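Local coordinates for protein HIAXHD3 (Humicola insolens, PDB 3ZXK) that hydrolyses arabinofuranose side chains of arabinoxylan as a family 43 glycoside hydrolase and has served as a scaffold for engineering endo-xylanase activity, at residues R89-N94 with L146-D151; Y155-N160 with A194-I199; H133-D138 with D171-V176; T54-S59 with S127-Q132. One frame throughout, in Å; residues are numbered along the deposited sequence. Where two conformers were deposited one is given.

Interaction 1: R89-N94 with L146-D151; sequences RYRRSN and LLIDDD
The flat guanidinium of Arg-89 lies against the backbone of Leu-146. The carbonyl oxygen Leu-146 O stands over the centre of one face, 3.1 Å from Arg-89 CZ. At the edge, in the plane of the group, a water accepts from Arg-89 NH1 at 2.9 Å. The same water accepts from Ile-148 N, also at 2.9 Å, and so bridges the two strands. Another edge nitrogen, Arg-89 NH2, has stronger partners: a salt bridge to Glu-21 and a hydrogen bond to Met-196 O. The chain of Arg-89 bends at chi2 (-75°), so that CD is not anti to CA and the chain leaves the extended course. Its CB rests on Leu-146 CD2 at 3.7 Å, the two side chains sliding past each other in opposite directions. Strands 87-91 and 145-148 belong to successive four-stranded sheets, two blades of the five-bladed beta-propeller of family 43. The segments run 24° from parallel, with axes 7.8 Å apart. An alanine at Arg-89 would probably cost Glu-21 its salt bridge, with a long, weak ion pair to Arg-195 remaining, and leave the bridging water without one donor. Further along, Ile-148 CD1 meets Arg-91 CB at 3.7 Å, and these side chains cross at about a right angle. The polar end of Arg-91 is held by Pro-170 O and a salt bridge to Asp-152.

Interaction 2: Y155-N160 with A194-I199; sequences YIAYGN and ARMYKI
Met-196 lays its sulphur against the strand across from it. SD is 4.0 Å from Tyr-155 CB and 4.0 Å from Ala-157 CB, and thus meets two side chains two residues apart. CG is anti to the backbone N (chi1 -170°), and the chain stays extended beyond it, which carries CE to 4.0 Å from Tyr-155 CB. The contact at Tyr-155 is therefore made at the base of the side chain, whose end leads away from Met-196. Tyr-155 also touches Val-165 and Gln-167. Ala-157 and Ala-194 meet methyl to methyl, with CB to CB at 3.9 Å. Ile-205 also touches Ala-157, Ala-194 and Met-196. Beyond the alanines the join becomes polar. A water donates to Gly-159 O at 2.9 Å and accepts from Ala-194 N at 3.0 Å, so it links the two backbones just past the end of strand 154-158. The next residue, Asn-160, touches the bound xylopyranose, and its ND2 bonds Glu-192 of the same glycan pocket. Small and apolar side chains, with segment axes 6.3 Å apart, here pack the sheet of strand 154-158 on that of strand 192-199: the face-to-face seam between adjacent blades of a five-bladed beta-propeller.

Interaction 3: H133-D138 with D171-V176; sequences HTATID and DGTRQV
Ala-135 points its methyl at Thr-173, and the two CB atoms lie 3.6 Å apart. They join strand 132-137, the outermost strand of one beta-propeller blade, to the turn that leads into strand 175-183, the outermost strand of the next. A classic beta bulge sets Thr-134 and Ala-135 together opposite Leu-109. Thr-173 turns its CG2 to the same methyl, 3.8 Å from Ala-135 CB, and meets Thr-134 CG2 more loosely. Its OG1 takes the crowded position between the backbone N and the carbonyl carbon (chi1 67°), on the side of Asp-171. An alanine in place of Thr-173 would probably leave Asp-171 with one donor fewer and open a gap beside Ala-135 where CG2 had been. Ile-137 also points toward the turn, but meets mainly backbone: its CG1 lies 3.5 Å from Thr-173 O. The same carbonyl takes a bond from a water at 2.7 Å, which also donates to Thr-136 O. At the turn itself, Asp-171 OD1 closes an Asx turn. Thr-173 N at 3.0 Å and Thr-173 OG1 at 2.7 Å both reach Asp-171 OD1 from the same face of the carboxylate, above its plane.

Interaction 4: T54-S59 with S127-Q132; sequences TPVTHS and SAWNWQ
Thr-57 is packed tightly between the face of Trp-129 and the NE1 edge of Trp-131. In the five-bladed beta-propeller of this family, strand 54-58 is the outermost strand of one blade. The two tryptophans come from the loop before strand 132-137 of the next blade. A classic beta bulge places Val-56 and Thr-57 together opposite Val-44. Thr-57 CG2 makes a CH-pi contact over the face of Trp-129, 3.6 Å from the centroid of its six-membered ring. Trp-131 is covered in a similar way by backbone: Ser-59 CA lies 3.7 Å from its six-membered-ring centroid, over the face. Ser-59 OG stands over the same ring, 3.2 Å from Trp-131 CH2. Ser-59 O is buried here and has no hydrogen-bond partner in the model. The outer side is looser. Val-56 CG2 only brushes Trp-129 CZ2 at 4.0 Å. Asn-130 and Gln-132, both exposed, point away from the strand, and Gln-132 NE2 bonds Asn-130 OD1 instead. Thr-57 also ties down the second indole. With OG1 anti to the backbone N (chi1 -167°), it accepts from Trp-131 NE1 at 2.9 Å, in a bent bond (137°) tilted 19° from the ring plane.

How the interactions relate
Interactions 1 and 3 hold the same pair of blades, the sheets running from strand 87-91 to 132-137 and from 145-148 to 175-183. Interaction 1 is buried and joins their first strands. Interaction 3 is only partly buried, joins the opposite edges of the two sheets, and rests on methyl contacts, an isoleucine against a carbonyl, and a water. Interaction 4 makes the preceding blade-to-blade join, and interaction 2 the following one. Both are buried, but interaction 4 uses aromatic faces and a hydrogen bond, interaction 2 alanines and a methionine. Interactions 1 and 2 touch: Leu-147 N probably bonds Tyr-155 O, and Asp-149 forms a salt bridge with Lys-198. Interactions 1 to 3 each have a water between their segments.

Interaction 1: R89-N94 with L146-D151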
loop_
_atom_site.group_PDB
_atom_site.type_symbol
_atom_site.label_atom_id
_atom_site.label_comp_id
_atom_site.label_asym_id
_atom_site.label_seq_id
_atom_site.Cartn_x
_atom_site.Cartn_y
_atom_site.Cartn_z
ATOM N N ARG A 89 15.754 5.052 1.642
ATOM C CA ARG A 89 17.028 4.438 2.084
ATOM C C ARG A 89 17.391 4.960 3.454
ATOM O O ARG A 89 16.936 6.015 3.862
ATOM C CB ARG A 89 18.213 4.690 1.116
ATOM C CG ARG A 89 18.083 4.081 -0.292
ATOM C CD ARG A 89 18.309 2.570 -0.278
ATOM N NE ARG A 89 17.905 1.900 -1.510
ATOM C CZ ARG A 89 18.716 1.577 -2.526
ATOM N NH1 ARG A 89 20.032 1.858 -2.523
ATOM N NH2 ARG A 89 18.197 0.968 -3.578
ATOM N N TYR A 90 18.218 4.207 4.164
ATOM C CA TYR A 90 18.710 4.644 5.463
ATOM C C TYR A 90 20.154 5.152 5.339
ATOM O O TYR A 90 21.030 4.448 4.806
ATOM C CB TYR A 90 18.693 3.451 6.406
ATOM C CG TYR A 90 19.300 3.719 7.752
ATOM C CD1 TYR A 90 18.695 4.599 8.663
ATOM C CD2 TYR A 90 20.464 3.065 8.131
ATOM C CE1 TYR A 90 19.256 4.824 9.924
ATOM C CE2 TYR A 90 21.046 3.289 9.359
ATOM C CZ TYR A 90 20.433 4.157 10.263
ATOM O OH TYR A 90 21.029 4.347 11.504
ATOM N N ARG A 91 20.383 6.362 5.833
ATOM C CA ARG A 91 21.697 6.984 5.755
ATOM C C ARG A 91 22.397 6.747 7.074
ATOM O O ARG A 91 21.996 7.295 8.100
ATOM C CB ARG A 91 21.552 8.479 5.490
ATOM C CG ARG A 91 22.819 9.103 4.938
ATOM C CD ARG A 91 22.610 10.569 4.634
ATOM N NE ARG A 91 23.718 11.064 3.805
ATOM C CZ ARG A 91 23.798 12.302 3.330
ATOM N NH1 ARG A 91 22.857 13.213 3.627
ATOM N NH2 ARG A 91 24.820 12.649 2.563
ATOM N N ARG A 92 23.460 5.939 7.042
ATOM C CA ARG A 92 24.211 5.631 8.269
ATOM C C ARG A 92 24.885 6.851 8.893
ATOM O O ARG A 92 24.903 6.989 10.123
ATOM C CB ARG A 92 25.257 4.545 8.008
ATOM C CG ARG A 92 24.680 3.141 8.039
ATOM C CD ARG A 92 23.711 2.857 6.918
ATOM N NE ARG A 92 23.484 1.409 6.846
ATOM C CZ ARG A 92 22.697 0.825 5.959
ATOM N NH1 ARG A 92 22.014 1.569 5.090
ATOM N NH2 ARG A 92 22.581 -0.495 5.961
ATOM N N SER A 93 25.414 7.744 8.061
ATOM C CA SER A 93 26.253 8.837 8.593
ATOM C C SER A 93 25.508 9.774 9.544
ATOM O O SER A 93 26.108 10.297 10.486
ATOM C CB SER A 93 26.902 9.626 7.469
ATOM O OG SER A 93 25.909 10.263 6.698
ATOM N N ASN A 94 24.206 9.961 9.315
ATOM C CA ASN A 94 23.429 10.770 10.249
ATOM C C ASN A 94 22.224 10.039 10.835
ATOM O O ASN A 94 21.326 10.684 11.364
ATOM C CB ASN A 94 23.007 12.111 9.612
ATOM C CG ASN A 94 22.106 11.910 8.419
ATOM O OD1 ASN A 94 21.885 10.781 7.982
ATOM N ND2 ASN A 94 21.553 12.990 7.918
ATOM N N LEU A 146 16.638 5.966 -5.186
ATOM C CA LEU A 146 17.733 6.564 -4.432
ATOM C C LEU A 146 18.871 5.590 -4.173
ATOM O O LEU A 146 18.628 4.441 -3.810
ATOM C CB LEU A 146 17.195 7.045 -3.054
ATOM C CG LEU A 146 18.182 7.587 -2.007
ATOM C CD1 LEU A 146 18.846 8.841 -2.542
ATOM C CD2 LEU A 146 17.486 7.879 -0.681
ATOM N N LEU A 147 20.112 6.088 -4.310
ATOM C CA LEU A 147 21.310 5.407 -3.871
ATOM C C LEU A 147 22.096 6.348 -2.965
ATOM O O LEU A 147 22.354 7.464 -3.358
ATOM C CB LEU A 147 22.202 5.023 -5.095
ATOM C CG LEU A 147 23.642 4.625 -4.717
ATOM C CD1 LEU A 147 23.619 3.356 -3.895
ATOM C CD2 LEU A 147 24.531 4.424 -5.929
ATOM N N ILE A 148 22.434 5.912 -1.764
ATOM C CA ILE A 148 23.441 6.611 -0.978
ATOM C C ILE A 148 24.763 5.872 -1.183
ATOM O O ILE A 148 24.923 4.750 -0.687
ATOM C CB ILE A 148 23.024 6.664 0.510
ATOM C CG1 ILE A 148 21.592 7.251 0.609
ATOM C CG2 ILE A 148 24.084 7.378 1.355
ATOM C CD1 ILE A 148 21.028 7.372 2.009
ATOM N N ASP A 149 25.690 6.505 -1.913
ATOM C CA ASP A 149 26.926 5.880 -2.324
ATOM C C ASP A 149 27.900 5.665 -1.146
ATOM O O ASP A 149 27.713 6.192 -0.055
ATOM C CB ASP A 149 27.550 6.700 -3.463
ATOM C CG ASP A 149 28.470 5.894 -4.328
ATOM O OD1 ASP A 149 28.662 4.673 -4.066
ATOM O OD2 ASP A 149 29.006 6.485 -5.288
ATOM N N ASP A 150 28.940 4.876 -1.377
ATOM C CA ASP A 150 29.891 4.515 -0.309
ATOM C C ASP A 150 30.635 5.725 0.266
ATOM O O ASP A 150 31.076 5.691 1.417
ATOM C CB ASP A 150 30.893 3.477 -0.814
ATOM C CG ASP A 150 30.249 2.144 -1.137
ATOM O OD1 ASP A 150 29.282 1.741 -0.443
ATOM O OD2 ASP A 150 30.718 1.487 -2.088
ATOM N N ASP A 151 30.778 6.768 -0.559
ATOM C CA ASP A 151 31.333 8.066 -0.122
ATOM C C ASP A 151 30.332 9.090 0.423
ATOM O O ASP A 151 30.681 10.264 0.628
ATOM C CB ASP A 151 32.181 8.682 -1.229
ATOM C CG ASP A 151 31.365 9.111 -2.458
ATOM O OD1 ASP A 151 30.126 8.936 -2.506
ATOM O OD2 ASP A 151 32.013 9.621 -3.407
HETATM O O HOH W 1 21.676 3.361 -0.597
#

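Interaction 2: Y155-N160 with A194-I199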
loop_
_atom_site.group_PDB
_atom_site.type_symbol
_atom_site.label_atom_id
_atom_site.label_comp_id
_atom_site.label_asym_id
_atom_site.label_seq_id
_atom_site.Cartn_x
_atom_site.Cartn_y
_atom_site.Cartn_z
ATOM N N TYR A 155 22.400 9.926 -4.984
ATOM C CA TYR A 155 21.975 9.955 -6.384
ATOM C C TYR A 155 20.559 9.442 -6.479
ATOM O O TYR A 155 20.167 8.587 -5.695
ATOM C CB TYR A 155 22.877 9.030 -7.252
ATOM C CG TYR A 155 24.327 9.429 -7.245
ATOM C CD1 TYR A 155 24.823 10.404 -8.111
ATOM C CD2 TYR A 155 25.207 8.849 -6.332
ATOM C CE1 TYR A 155 26.153 10.777 -8.055
ATOM C CE2 TYR A 155 26.547 9.219 -6.285
ATOM C CZ TYR A 155 26.997 10.184 -7.164
ATOM O OH TYR A 155 28.311 10.592 -7.149
ATOM N N ILE A 156 19.816 9.948 -7.463
ATOM C CA ILE A 156 18.496 9.396 -7.781
ATOM C C ILE A 156 18.408 9.085 -9.282
ATOM O O ILE A 156 18.598 9.970 -10.120
ATOM C CB ILE A 156 17.332 10.320 -7.352
ATOM C CG1 ILE A 156 17.336 10.482 -5.816
ATOM C CG2 ILE A 156 15.982 9.782 -7.843
ATOM C CD1 ILE A 156 16.311 11.458 -5.272
ATOM N N ALA A 157 18.163 7.816 -9.585
ATOM C CA ALA A 157 17.827 7.378 -10.921
ATOM C C ALA A 157 16.302 7.534 -11.096
ATOM O O ALA A 157 15.521 7.269 -10.166
ATOM C CB ALA A 157 18.280 5.926 -11.149
ATOM N N TYR A 158 15.868 7.991 -12.273
ATOM C CA TYR A 158 14.445 8.219 -12.497
ATOM C C TYR A 158 14.129 8.284 -13.957
ATOM O O TYR A 158 15.037 8.360 -14.778
ATOM C CB TYR A 158 13.993 9.518 -11.803
ATOM C CG TYR A 158 14.592 10.760 -12.418
ATOM C CD1 TYR A 158 15.868 11.194 -12.065
ATOM C CD2 TYR A 158 13.864 11.515 -13.347
ATOM C CE1 TYR A 158 16.420 12.343 -12.627
ATOM C CE2 TYR A 158 14.398 12.667 -13.910
ATOM C CZ TYR A 158 15.677 13.089 -13.535
ATOM O OH TYR A 158 16.212 14.225 -14.105
ATOM N N GLY A 159 12.843 8.228 -14.285
ATOM C CA GLY A 159 12.439 8.548 -15.663
ATOM C C GLY A 159 11.558 7.493 -16.280
ATOM O O GLY A 159 11.419 6.388 -15.763
ATOM N N ASN A 160 10.959 7.877 -17.402
ATOM C CA ASN A 160 10.156 7.026 -18.263
ATOM C C ASN A 160 9.936 7.890 -19.513
ATOM O O ASN A 160 9.433 9.015 -19.407
ATOM C CB ASN A 160 8.826 6.633 -17.584
ATOM C CG ASN A 160 7.825 6.003 -18.553
ATOM O OD1 ASN A 160 7.817 6.295 -19.757
ATOM N ND2 ASN A 160 6.949 5.157 -18.031
ATOM N N ALA A 194 12.881 2.609 -11.796
ATOM C CA ALA A 194 14.268 2.595 -11.336
ATOM C C ALA A 194 14.473 2.320 -9.834
ATOM O O ALA A 194 13.825 2.911 -8.969
ATOM C CB ALA A 194 14.989 3.891 -11.753
ATOM N N ARG A 195 15.407 1.410 -9.562
ATOM C CA ARG A 195 16.009 1.245 -8.241
ATOM C C ARG A 195 17.507 1.291 -8.483
ATOM O O ARG A 195 17.983 0.742 -9.504
ATOM C CB ARG A 195 15.569 -0.066 -7.565
ATOM C CG ARG A 195 14.371 0.083 -6.617
ATOM C CD ARG A 195 13.078 0.164 -7.384
ATOM N NE ARG A 195 11.979 0.413 -6.453
ATOM C CZ ARG A 195 11.651 1.613 -5.978
ATOM N NH1 ARG A 195 12.348 2.687 -6.333
ATOM N NH2 ARG A 195 10.602 1.746 -5.182
ATOM N N MET A 196 18.267 1.933 -7.601
ATOM C CA MET A 196 19.699 2.151 -7.863
ATOM C C MET A 196 20.590 1.542 -6.761
ATOM O O MET A 196 20.265 1.643 -5.560
ATOM C CB MET A 196 19.996 3.648 -8.040
ATOM C CG MET A 196 21.411 3.944 -8.560
ATOM S SD MET A 196 21.557 5.701 -8.938
ATOM C CE MET A 196 23.188 5.817 -9.667
ATOM N N TYR A 197 21.702 0.915 -7.174
ATOM C CA TYR A 197 22.547 0.157 -6.243
ATOM C C TYR A 197 24.031 0.366 -6.506
ATOM O O TYR A 197 24.464 0.578 -7.647
ATOM C CB TYR A 197 22.267 -1.342 -6.359
ATOM C CG TYR A 197 20.794 -1.695 -6.200
ATOM C CD1 TYR A 197 20.223 -1.888 -4.924
ATOM C CD2 TYR A 197 19.975 -1.808 -7.320
ATOM C CE1 TYR A 197 18.872 -2.176 -4.779
ATOM C CE2 TYR A 197 18.622 -2.099 -7.191
ATOM C CZ TYR A 197 18.071 -2.319 -5.910
ATOM O OH TYR A 197 16.703 -2.607 -5.712
ATOM N N LYS A 198 24.808 0.276 -5.441
ATOM C CA LYS A 198 26.268 0.219 -5.531
ATOM C C LYS A 198 26.637 -1.138 -4.950
ATOM O O LYS A 198 26.387 -1.414 -3.775
ATOM C CB LYS A 198 26.885 1.374 -4.731
ATOM C CG LYS A 198 28.397 1.330 -4.580
ATOM C CD LYS A 198 29.106 1.652 -5.878
ATOM C CE LYS A 198 30.596 1.850 -5.647
ATOM N NZ LYS A 198 30.834 3.023 -4.764
ATOM N N ILE A 199 27.173 -2.014 -5.794
ATOM C CA ILE A 199 27.504 -3.379 -5.393
ATOM C C ILE A 199 28.922 -3.735 -5.826
ATOM O O ILE A 199 29.225 -3.736 -7.017
ATOM C CB ILE A 199 26.496 -4.397 -5.957
ATOM C CG1 ILE A 199 25.059 -4.012 -5.594
ATOM C CG2 ILE A 199 26.875 -5.811 -5.488
ATOM C CD1 ILE A 199 23.990 -4.824 -6.339
HETATM O O HOH W 2 12.526 5.066 -13.466
#

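Interaction 3: H133-D138 with D171-V176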
loop_
_atom_site.group_PDB
_atom_site.type_symbol
_atom_site.label_atom_id
_atom_site.label_comp_id
_atom_site.label_asym_id
_atom_site.label_seq_id
_atom_site.Cartn_x
_atom_site.Cartn_y
_atom_site.Cartn_z
ATOM N N HIS A 133 8.515 16.708 6.761
ATOM C CA HIS A 133 8.821 17.195 5.422
ATOM C C HIS A 133 10.098 18.025 5.462
ATOM O O HIS A 133 10.182 19.014 6.193
ATOM C CB HIS A 133 7.648 18.013 4.935
ATOM C CG HIS A 133 7.847 18.602 3.577
ATOM N ND1 HIS A 133 7.459 19.854 3.269
ATOM C CD2 HIS A 133 8.456 18.085 2.450
ATOM C CE1 HIS A 133 7.776 20.117 1.992
ATOM N NE2 HIS A 133 8.394 19.038 1.488
ATOM N N THR A 134 11.087 17.622 4.679
ATOM C CA THR A 134 12.436 18.151 4.809
ATOM C C THR A 134 12.825 19.013 3.595
ATOM O O THR A 134 13.564 19.998 3.722
ATOM C CB THR A 134 13.433 16.977 5.062
ATOM O OG1 THR A 134 13.083 16.300 6.283
ATOM C CG2 THR A 134 14.889 17.443 5.110
ATOM N N ALA A 135 12.334 18.658 2.420
ATOM C CA ALA A 135 12.632 19.466 1.233
ATOM C C ALA A 135 11.647 19.192 0.126
ATOM O O ALA A 135 10.897 18.194 0.170
ATOM C CB ALA A 135 14.074 19.236 0.758
ATOM N N THR A 136 11.619 20.107 -0.842
ATOM C CA THR A 136 10.890 19.896 -2.072
ATOM C C THR A 136 11.897 20.267 -3.170
ATOM O O THR A 136 12.570 21.301 -3.085
ATOM C CB THR A 136 9.607 20.779 -2.167
ATOM O OG1 THR A 136 8.739 20.511 -1.056
ATOM C CG2 THR A 136 8.848 20.525 -3.478
ATOM N N ILE A 137 12.018 19.405 -4.172
ATOM C CA ILE A 137 12.881 19.626 -5.326
ATOM C C ILE A 137 11.979 19.890 -6.547
ATOM O O ILE A 137 11.039 19.137 -6.790
ATOM C CB ILE A 137 13.791 18.388 -5.538
ATOM C CG1 ILE A 137 14.890 18.328 -4.456
ATOM C CG2 ILE A 137 14.424 18.404 -6.919
ATOM C CD1 ILE A 137 15.613 16.989 -4.363
ATOM N N ASP A 138 12.279 20.935 -7.325
ATOM C CA ASP A 138 11.443 21.354 -8.464
ATOM C C ASP A 138 11.860 20.640 -9.760
ATOM O O ASP A 138 12.086 21.272 -10.809
ATOM C CB ASP A 138 11.529 22.884 -8.678
ATOM C CG ASP A 138 10.776 23.693 -7.613
ATOM O OD1 ASP A 138 9.842 23.158 -6.972
ATOM O OD2 ASP A 138 11.115 24.898 -7.438
ATOM N N ASP A 171 23.313 17.435 1.831
ATOM C CA ASP A 171 22.183 17.234 2.745
ATOM C C ASP A 171 20.936 16.571 2.110
ATOM O O ASP A 171 19.945 16.340 2.796
ATOM C CB ASP A 171 21.815 18.532 3.494
ATOM C CG ASP A 171 21.243 19.602 2.596
ATOM O OD1 ASP A 171 20.972 19.332 1.391
ATOM O OD2 ASP A 171 21.084 20.750 3.086
ATOM N N GLY A 172 21.007 16.271 0.811
ATOM C CA GLY A 172 19.928 15.589 0.106
ATOM C C GLY A 172 18.772 16.487 -0.288
ATOM O O GLY A 172 17.731 16.000 -0.750
ATOM N N THR A 173 18.910 17.797 -0.071
ATOM C CA THR A 173 17.737 18.696 -0.250
ATOM C C THR A 173 17.640 19.405 -1.588
ATOM O O THR A 173 16.595 19.981 -1.872
ATOM C CB THR A 173 17.618 19.751 0.868
ATOM O OG1 THR A 173 18.727 20.653 0.743
ATOM C CG2 THR A 173 17.603 19.077 2.252
ATOM N N ARG A 174 18.701 19.372 -2.395
ATOM C CA ARG A 174 18.749 20.086 -3.651
ATOM C C ARG A 174 19.341 19.193 -4.738
ATOM O O ARG A 174 20.188 18.336 -4.472
ATOM C CB ARG A 174 19.662 21.311 -3.530
ATOM C CG ARG A 174 19.147 22.382 -2.571
ATOM C CD ARG A 174 20.127 23.553 -2.458
ATOM N NE ARG A 174 21.503 23.150 -2.123
ATOM C CZ ARG A 174 22.517 23.101 -2.995
ATOM N NH1 ARG A 174 22.344 23.429 -4.276
ATOM N NH2 ARG A 174 23.718 22.722 -2.592
ATOM N N GLN A 175 18.934 19.441 -5.974
ATOM C CA GLN A 175 19.616 18.819 -7.099
ATOM C C GLN A 175 20.893 19.594 -7.435
ATOM O O GLN A 175 20.850 20.823 -7.587
ATOM C CB GLN A 175 18.676 18.839 -8.275
ATOM C CG GLN A 175 19.219 18.249 -9.546
ATOM C CD GLN A 175 18.178 18.283 -10.641
ATOM O OE1 GLN A 175 17.210 17.520 -10.625
ATOM N NE2 GLN A 175 18.352 19.199 -11.576
ATOM N N VAL A 176 22.012 18.885 -7.604
ATOM C CA VAL A 176 23.294 19.529 -7.946
ATOM C C VAL A 176 23.577 19.383 -9.452
ATOM O O VAL A 176 24.091 20.299 -10.111
ATOM C CB VAL A 176 24.471 18.983 -7.075
ATOM C CG1 VAL A 176 25.837 19.141 -7.755
ATOM C CG2 VAL A 176 24.459 19.648 -5.703
HETATM O O HOH W 3 15.309 21.850 -3.346
#

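Interaction 4: T54-S59 with S127-Q132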
loop_
_atom_site.group_PDB
_atom_site.type_symbol
_atom_site.label_atom_id
_atom_site.label_comp_id
_atom_site.label_asym_id
_atom_site.label_seq_id
_atom_site.Cartn_x
_atom_site.Cartn_y
_atom_site.Cartn_z
ATOM N N THR A 54 5.860 -7.102 8.781
ATOM C CA THR A 54 4.991 -6.398 9.729
ATOM C C THR A 54 5.104 -4.906 9.414
ATOM O O THR A 54 6.232 -4.413 9.252
ATOM C CB THR A 54 5.481 -6.601 11.172
ATOM O OG1 THR A 54 5.450 -7.997 11.502
ATOM C CG2 THR A 54 4.610 -5.827 12.156
ATOM N N PRO A 55 3.965 -4.190 9.308
ATOM C CA PRO A 55 4.053 -2.737 9.047
ATOM C C PRO A 55 4.523 -1.996 10.301
ATOM O O PRO A 55 4.072 -2.325 11.416
ATOM C CB PRO A 55 2.618 -2.357 8.642
ATOM C CG PRO A 55 1.763 -3.390 9.269
ATOM C CD PRO A 55 2.564 -4.645 9.469
ATOM N N VAL A 56 5.472 -1.069 10.153
ATOM C CA VAL A 56 6.026 -0.400 11.337
ATOM C C VAL A 56 5.862 1.110 11.378
ATOM O O VAL A 56 5.854 1.685 12.467
ATOM C CB VAL A 56 7.483 -0.804 11.635
ATOM C CG1 VAL A 56 7.512 -2.285 11.995
ATOM C CG2 VAL A 56 8.404 -0.464 10.457
ATOM N N THR A 57 5.705 1.738 10.221
ATOM C CA THR A 57 5.565 3.200 10.136
ATOM C C THR A 57 5.060 3.605 8.754
ATOM O O THR A 57 4.924 2.755 7.871
ATOM C CB THR A 57 6.911 3.937 10.511
ATOM O OG1 THR A 57 6.676 5.345 10.708
ATOM C CG2 THR A 57 8.000 3.742 9.454
ATOM N N HIS A 58 4.776 4.888 8.569
ATOM C CA HIS A 58 4.506 5.431 7.238
ATOM C C HIS A 58 5.373 6.650 7.074
ATOM O O HIS A 58 5.480 7.468 7.987
ATOM C CB HIS A 58 3.071 5.908 7.093
ATOM C CG HIS A 58 2.049 4.816 6.872
ATOM N ND1 HIS A 58 1.638 3.979 7.859
ATOM C CD2 HIS A 58 1.345 4.456 5.729
ATOM C CE1 HIS A 58 0.672 3.160 7.379
ATOM N NE2 HIS A 58 0.502 3.434 6.078
ATOM N N SER A 59 5.979 6.813 5.902
ATOM C CA SER A 59 6.907 7.960 5.684
ATOM C C SER A 59 6.212 9.316 5.506
ATOM O O SER A 59 6.848 10.345 5.687
ATOM C CB SER A 59 7.779 7.696 4.454
ATOM O OG SER A 59 8.631 6.611 4.691
ATOM N N SER A 127 8.883 4.173 19.127
ATOM C CA SER A 127 8.734 5.587 19.470
ATOM C C SER A 127 9.683 6.511 18.692
ATOM O O SER A 127 9.454 7.717 18.615
ATOM C CB SER A 127 8.914 5.789 20.984
ATOM O OG SER A 127 10.216 5.384 21.390
ATOM N N ALA A 128 10.745 5.966 18.104
ATOM C CA ALA A 128 11.721 6.839 17.434
ATOM C C ALA A 128 11.271 7.373 16.063
ATOM O O ALA A 128 11.746 8.418 15.646
ATOM C CB ALA A 128 13.078 6.143 17.298
ATOM N N TRP A 129 10.371 6.681 15.362
ATOM C CA TRP A 129 9.934 7.155 14.054
ATOM C C TRP A 129 9.281 8.500 14.241
ATOM O O TRP A 129 8.416 8.668 15.114
ATOM C CB TRP A 129 8.893 6.222 13.453
ATOM C CG TRP A 129 9.382 4.842 13.160
ATOM C CD1 TRP A 129 9.033 3.663 13.823
ATOM C CD2 TRP A 129 10.278 4.435 12.082
ATOM N NE1 TRP A 129 9.633 2.582 13.237
ATOM C CE2 TRP A 129 10.419 2.979 12.198
ATOM C CE3 TRP A 129 11.023 5.119 11.102
ATOM C CZ2 TRP A 129 11.209 2.249 11.317
ATOM C CZ3 TRP A 129 11.813 4.367 10.223
ATOM C CH2 TRP A 129 11.909 2.967 10.341
ATOM N N ASN A 130 9.701 9.473 13.443
ATOM C CA ASN A 130 9.149 10.807 13.517
ATOM C C ASN A 130 9.393 11.472 12.187
ATOM O O ASN A 130 10.463 12.017 11.978
ATOM C CB ASN A 130 9.850 11.603 14.621
ATOM C CG ASN A 130 9.279 13.003 14.811
ATOM O OD1 ASN A 130 8.364 13.422 14.108
ATOM N ND2 ASN A 130 9.848 13.739 15.762
ATOM N N TRP A 131 8.420 11.395 11.279
ATOM C CA TRP A 131 8.667 11.840 9.909
ATOM C C TRP A 131 8.287 13.279 9.705
ATOM O O TRP A 131 7.211 13.699 10.120
ATOM C CB TRP A 131 7.828 10.966 8.985
ATOM C CG TRP A 131 8.271 9.534 8.991
ATOM C CD1 TRP A 131 7.841 8.488 9.825
ATOM C CD2 TRP A 131 9.268 8.946 8.110
ATOM N NE1 TRP A 131 8.483 7.331 9.499
ATOM C CE2 TRP A 131 9.356 7.533 8.478
ATOM C CE3 TRP A 131 10.054 9.433 7.062
ATOM C CZ2 TRP A 131 10.239 6.655 7.827
ATOM C CZ3 TRP A 131 10.923 8.547 6.391
ATOM C CH2 TRP A 131 11.017 7.190 6.776
ATOM N N GLN A 132 9.176 14.046 9.063
ATOM C CA GLN A 132 8.893 15.459 8.790
ATOM C C GLN A 132 9.237 15.760 7.352
ATOM O O GLN A 132 10.181 15.174 6.800
ATOM C CB GLN A 132 9.759 16.372 9.674
ATOM C CG GLN A 132 9.650 16.145 11.180
ATOM C CD GLN A 132 8.354 16.638 11.769
ATOM O OE1 GLN A 132 7.710 17.559 11.236
ATOM N NE2 GLN A 132 7.960 16.042 12.897
#